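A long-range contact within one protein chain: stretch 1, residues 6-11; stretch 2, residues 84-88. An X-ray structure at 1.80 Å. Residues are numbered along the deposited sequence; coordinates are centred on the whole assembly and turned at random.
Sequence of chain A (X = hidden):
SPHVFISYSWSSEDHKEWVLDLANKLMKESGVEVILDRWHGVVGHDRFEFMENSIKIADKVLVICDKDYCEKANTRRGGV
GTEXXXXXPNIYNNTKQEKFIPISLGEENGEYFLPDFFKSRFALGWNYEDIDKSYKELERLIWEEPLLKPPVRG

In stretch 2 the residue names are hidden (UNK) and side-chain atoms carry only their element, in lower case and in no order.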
ATOM      1  N   ILE A   6       4.190   3.903  -0.050  1.00  8.83           N
ATOM      2  CA  ILE A   6       3.797   2.829   0.851  1.00 10.97           C
ATOM      3  C   ILE A   6       2.897   3.379   1.948  1.00 12.95           C
ATOM      4  O   ILE A   6       3.325   4.188   2.780  1.00 11.56           O
ATOM      5  CB  ILE A   6       5.018   2.103   1.458  1.00  9.62           C
ATOM      6  CG1 ILE A   6       5.909   1.549   0.345  1.00 10.22           C
ATOM      7  CG2 ILE A   6       4.568   1.001   2.427  1.00 10.66           C
ATOM      8  CD1 ILE A   6       7.158   0.787   0.850  1.00 11.54           C
ATOM      9  N   SER A   7       1.637   2.956   1.917  1.00 10.01           N
ATOM     10  CA  SER A   7       0.670   3.323   2.938  1.00 11.81           C
ATOM     11  C   SER A   7       0.640   2.211   3.976  1.00 12.45           C
ATOM     12  O   SER A   7       0.407   1.042   3.642  1.00 11.71           O
ATOM     13  CB  SER A   7      -0.713   3.511   2.307  1.00 12.55           C
ATOM     14  OG  SER A   7      -1.699   3.836   3.276  1.00 13.96           O
ATOM     15  N   TYR A   8       0.891   2.562   5.234  1.00  9.60           N
ATOM     16  CA  TYR A   8       0.933   1.556   6.291  1.00  9.42           C
ATOM     17  C   TYR A   8       0.630   2.168   7.643  1.00 10.92           C
ATOM     18  O   TYR A   8       0.629   3.389   7.798  1.00 13.41           O
ATOM     19  CB  TYR A   8       2.294   0.829   6.318  1.00  9.99           C
ATOM     20  CG  TYR A   8       3.470   1.662   6.803  1.00  9.06           C
ATOM     21  CD1 TYR A   8       3.971   2.702   6.031  1.00 11.53           C
ATOM     22  CD2 TYR A   8       4.105   1.375   8.009  1.00 11.22           C
ATOM     23  CE1 TYR A   8       5.046   3.455   6.453  1.00 13.21           C
ATOM     24  CE2 TYR A   8       5.197   2.123   8.441  1.00 10.06           C
ATOM     25  CZ  TYR A   8       5.653   3.163   7.651  1.00 12.81           C
ATOM     26  OH  TYR A   8       6.723   3.929   8.049  1.00 13.89           O
ATOM     27  N   SER A   9       0.348   1.321   8.620  1.00 12.80           N
ATOM     28  CA  SER A   9       0.105   1.795   9.977  1.00 14.08           C
ATOM     29  C   SER A   9       1.323   1.465  10.832  1.00 14.43           C
ATOM     30  O   SER A   9       1.991   0.459  10.593  1.00 13.75           O
ATOM     31  CB  SER A   9      -1.134   1.113  10.557  1.00 23.22           C
ATOM     32  OG  SER A   9      -1.338   1.512  11.900  1.00 30.94           O
ATOM     33  N   TRP A  10       1.623   2.301  11.820  1.00 15.83           N
ATOM     34  CA  TRP A  10       2.749   2.029  12.711  1.00 15.60           C
ATOM     35  C   TRP A  10       2.325   1.062  13.821  1.00 17.82           C
ATOM     36  O   TRP A  10       2.329   1.409  15.004  1.00 18.09           O
ATOM     37  CB  TRP A  10       3.295   3.330  13.309  1.00 18.88           C
ATOM     38  CG  TRP A  10       4.131   4.156  12.349  1.00 14.68           C
ATOM     39  CD1 TRP A  10       4.096   4.126  10.981  1.00 14.24           C
ATOM     40  CD2 TRP A  10       5.138   5.121  12.701  1.00 16.91           C
ATOM     41  NE1 TRP A  10       5.003   5.030  10.462  1.00 16.23           N
ATOM     42  CE2 TRP A  10       5.657   5.647  11.499  1.00 17.68           C
ATOM     43  CE3 TRP A  10       5.637   5.600  13.917  1.00 18.45           C
ATOM     44  CZ2 TRP A  10       6.661   6.624  11.481  1.00 18.90           C
ATOM     45  CZ3 TRP A  10       6.632   6.573  13.898  1.00 22.25           C
ATOM     46  CH2 TRP A  10       7.132   7.072  12.688  1.00 22.27           C
ATOM     47  N   SER A  11       1.982  -0.160  13.425  1.00 19.25           N
ATOM     48  CA  SER A  11       1.386  -1.140  14.329  1.00 22.53           C
ATOM     49  C   SER A  11       2.307  -1.561  15.476  1.00 22.08           C
ATOM     50  O   SER A  11       1.846  -1.826  16.591  1.00 23.85           O
ATOM     51  CB  SER A  11       0.956  -2.374  13.537  1.00 21.63           C
ATOM     52  OG  SER A  11       0.188  -2.002  12.414  1.00 28.84           O
ATOM     53  N   UNK A  84      -4.410  11.051  10.728  1.00 31.77           N
ATOM     54  CA  UNK A  84      -4.832   9.813  10.117  1.00 34.51           C
ATOM     55  C   UNK A  84      -3.807   9.356   9.012  1.00 27.27           C
ATOM     56  O   UNK A  84      -3.450  10.123   8.165  1.00 25.52           O
ATOM     57  c   UNK A  84      -6.733   8.827   8.815  1.00 31.59           C
ATOM     58  c   UNK A  84      -6.239  10.019   9.563  1.00 38.44           C
ATOM     59  o   UNK A  84      -7.140  10.329  10.632  1.00 46.54           O
ATOM     60  N   UNK A  85      -3.359   8.107   9.061  1.00 27.17           N
ATOM     61  CA  UNK A  85      -2.405   7.615   8.089  1.00 25.02           C
ATOM     62  C   UNK A  85      -2.924   6.379   7.299  1.00 23.80           C
ATOM     63  O   UNK A  85      -2.200   5.777   6.574  1.00 23.86           O
ATOM     64  c   UNK A  85      -1.049   7.316   8.729  1.00 20.00           C
ATOM     65  s   UNK A  85       0.476   6.042  10.721  1.00 20.00           S
ATOM     66  c   UNK A  85      -0.993   6.063   9.526  1.00 20.00           C
ATOM     67  c   UNK A  85       1.750   6.323   9.615  1.00 20.00           C
ATOM     68  N   UNK A  86      -4.196   6.062   7.460  1.00 23.29           N
ATOM     69  CA  UNK A  86      -4.816   4.913   6.885  1.00 21.99           C
ATOM     70  C   UNK A  86      -5.812   5.375   5.779  1.00 19.69           C
ATOM     71  O   UNK A  86      -6.581   6.235   5.989  1.00 20.13           O
ATOM     72  c   UNK A  86      -6.368   3.072   7.496  1.00 23.25           C
ATOM     73  c   UNK A  86      -4.452   3.550   8.959  1.00 26.61           C
ATOM     74  c   UNK A  86      -5.544   4.106   8.017  1.00 24.40           C
ATOM     75  c   UNK A  86      -4.916   2.858  10.080  1.00 29.76           C
ATOM     76  N   UNK A  87      -5.726   4.754   4.631  1.00 17.47           N
ATOM     77  CA  UNK A  87      -6.559   5.103   3.522  1.00 15.40           C
ATOM     78  C   UNK A  87      -8.047   5.086   3.914  1.00 16.23           C
ATOM     79  O   UNK A  87      -8.522   4.162   4.479  1.00 17.52           O
ATOM     80  c   UNK A  87      -6.281   4.192   2.334  1.00 16.77           C
ATOM     81  c   UNK A  87      -7.273   4.347   1.271  1.00 16.47           C
ATOM     82  c   UNK A  87      -4.929   4.502   1.735  1.00 13.07           C
ATOM     83  c   UNK A  87      -4.485   3.506   0.766  1.00 12.79           C
ATOM     84  N   UNK A  88      -8.744   6.142   3.508  1.00 15.72           N
ATOM     85  CA  UNK A  88     -10.187   6.268   3.740  1.00 16.62           C
ATOM     86  C   UNK A  88     -11.038   5.938   2.501  1.00 14.78           C
ATOM     87  O   UNK A  88     -10.572   6.039   1.428  1.00 12.79           O
ATOM     88  o   UNK A  88     -10.163   8.558   3.007  1.00 15.73           O
ATOM     89  c   UNK A  88      -9.805   8.221   5.305  1.00 19.73           C
ATOM     90  c   UNK A  88     -10.543   7.761   4.087  1.00 18.92           C
TER
HETATM   91  O   HOH W   1      -0.930   6.246   4.174  1.00 33.51           O
HETATM   92  O   HOH W   2       1.033   5.466   5.847  1.00 33.03           O

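Position 84 carries three side-chain atoms: a first carbon that forks at once into one oxygen and one carbon, with nothing on stretch 1 in reach. That pattern is threonine. The methyl carbon of Thr 84, CG2, is still 9.0 Å from Ser 7 OG, and its hydroxyl is satisfied elsewhere in the structure.

Position 85 has an unbranched side chain of two carbons, a sulfur and a terminal carbon, and its CA-to-CB bond points toward stretch 1. A carbon lies near Tyr 8 O, the sulfur near Ser 9 CA and the end carbon near Trp 10 CD1. A thioether in an unbranched chain can only be methionine. Met 85 gives up more surface to the contact than any other residue, 89 Å², and it runs along the backbone of stretch 1 to reach the indole beyond. Its CG lies 3.6 Å from Tyr 8 O, its SD 4.3 Å from Ser 9 CA, and its CE 3.5 Å from Trp 10 CD1. With chi1 at p, chi2 at t and chi3 at m, the chain ends beside the indole in an oblique approach, SD standing 4.6 Å from the centroid of the five-membered ring of Trp 10.

Position 86 shows four carbons, forked at the first, with one arm two carbons long whose end lies near Ser 9 CB, which makes it isoleucine. The CA-to-CB bond of Ile 86 points sideways, yet the end of the side chain comes nearer, and CD1 lies 4.2 Å from Ser 9 CB. Here the two backbones approach most closely by CA, Ser 9 CA to Ile 86 CA being 6.6 Å.

Position 87 repeats the same forked set of four carbons, the first carbon of its long arm near Ser 7 OG, and is again isoleucine. Ile 87 also starts sideways and comes nearer at its end, placing CG1 3.6 Å from Ser 7 OG, a packing contact beside a hydroxyl.

Position 88 has a first carbon bearing one oxygen and one carbon, out of reach of stretch 1: threonine. Thr 88 sits at an N-cap, its side chain capping a backbone N just past the stretch.

No direct hydrogen bond joins the stretches, and only 275 Å² is buried between them. Water supplies the polar link. Ser 7 OG and Met 85 O are 3.9 Å apart, and water 1 bridges them, 2.7 Å from Ser 7 OG and donating to Met 85 O at 2.8 Å. Water 2 accepts from Tyr 8 N at 3.0 Å and donates weakly to Met 85 O at 3.3 Å. The carbonyl of Met 85 thus gathers both waters while the side chain of the same residue packs against the indole. The rule to read is economy: one flexible thioether covers backbone and ring, two isoleucines fill in beside serines, and water spans the remaining polar gap.

Stretch 2 (84-88) TMIIT
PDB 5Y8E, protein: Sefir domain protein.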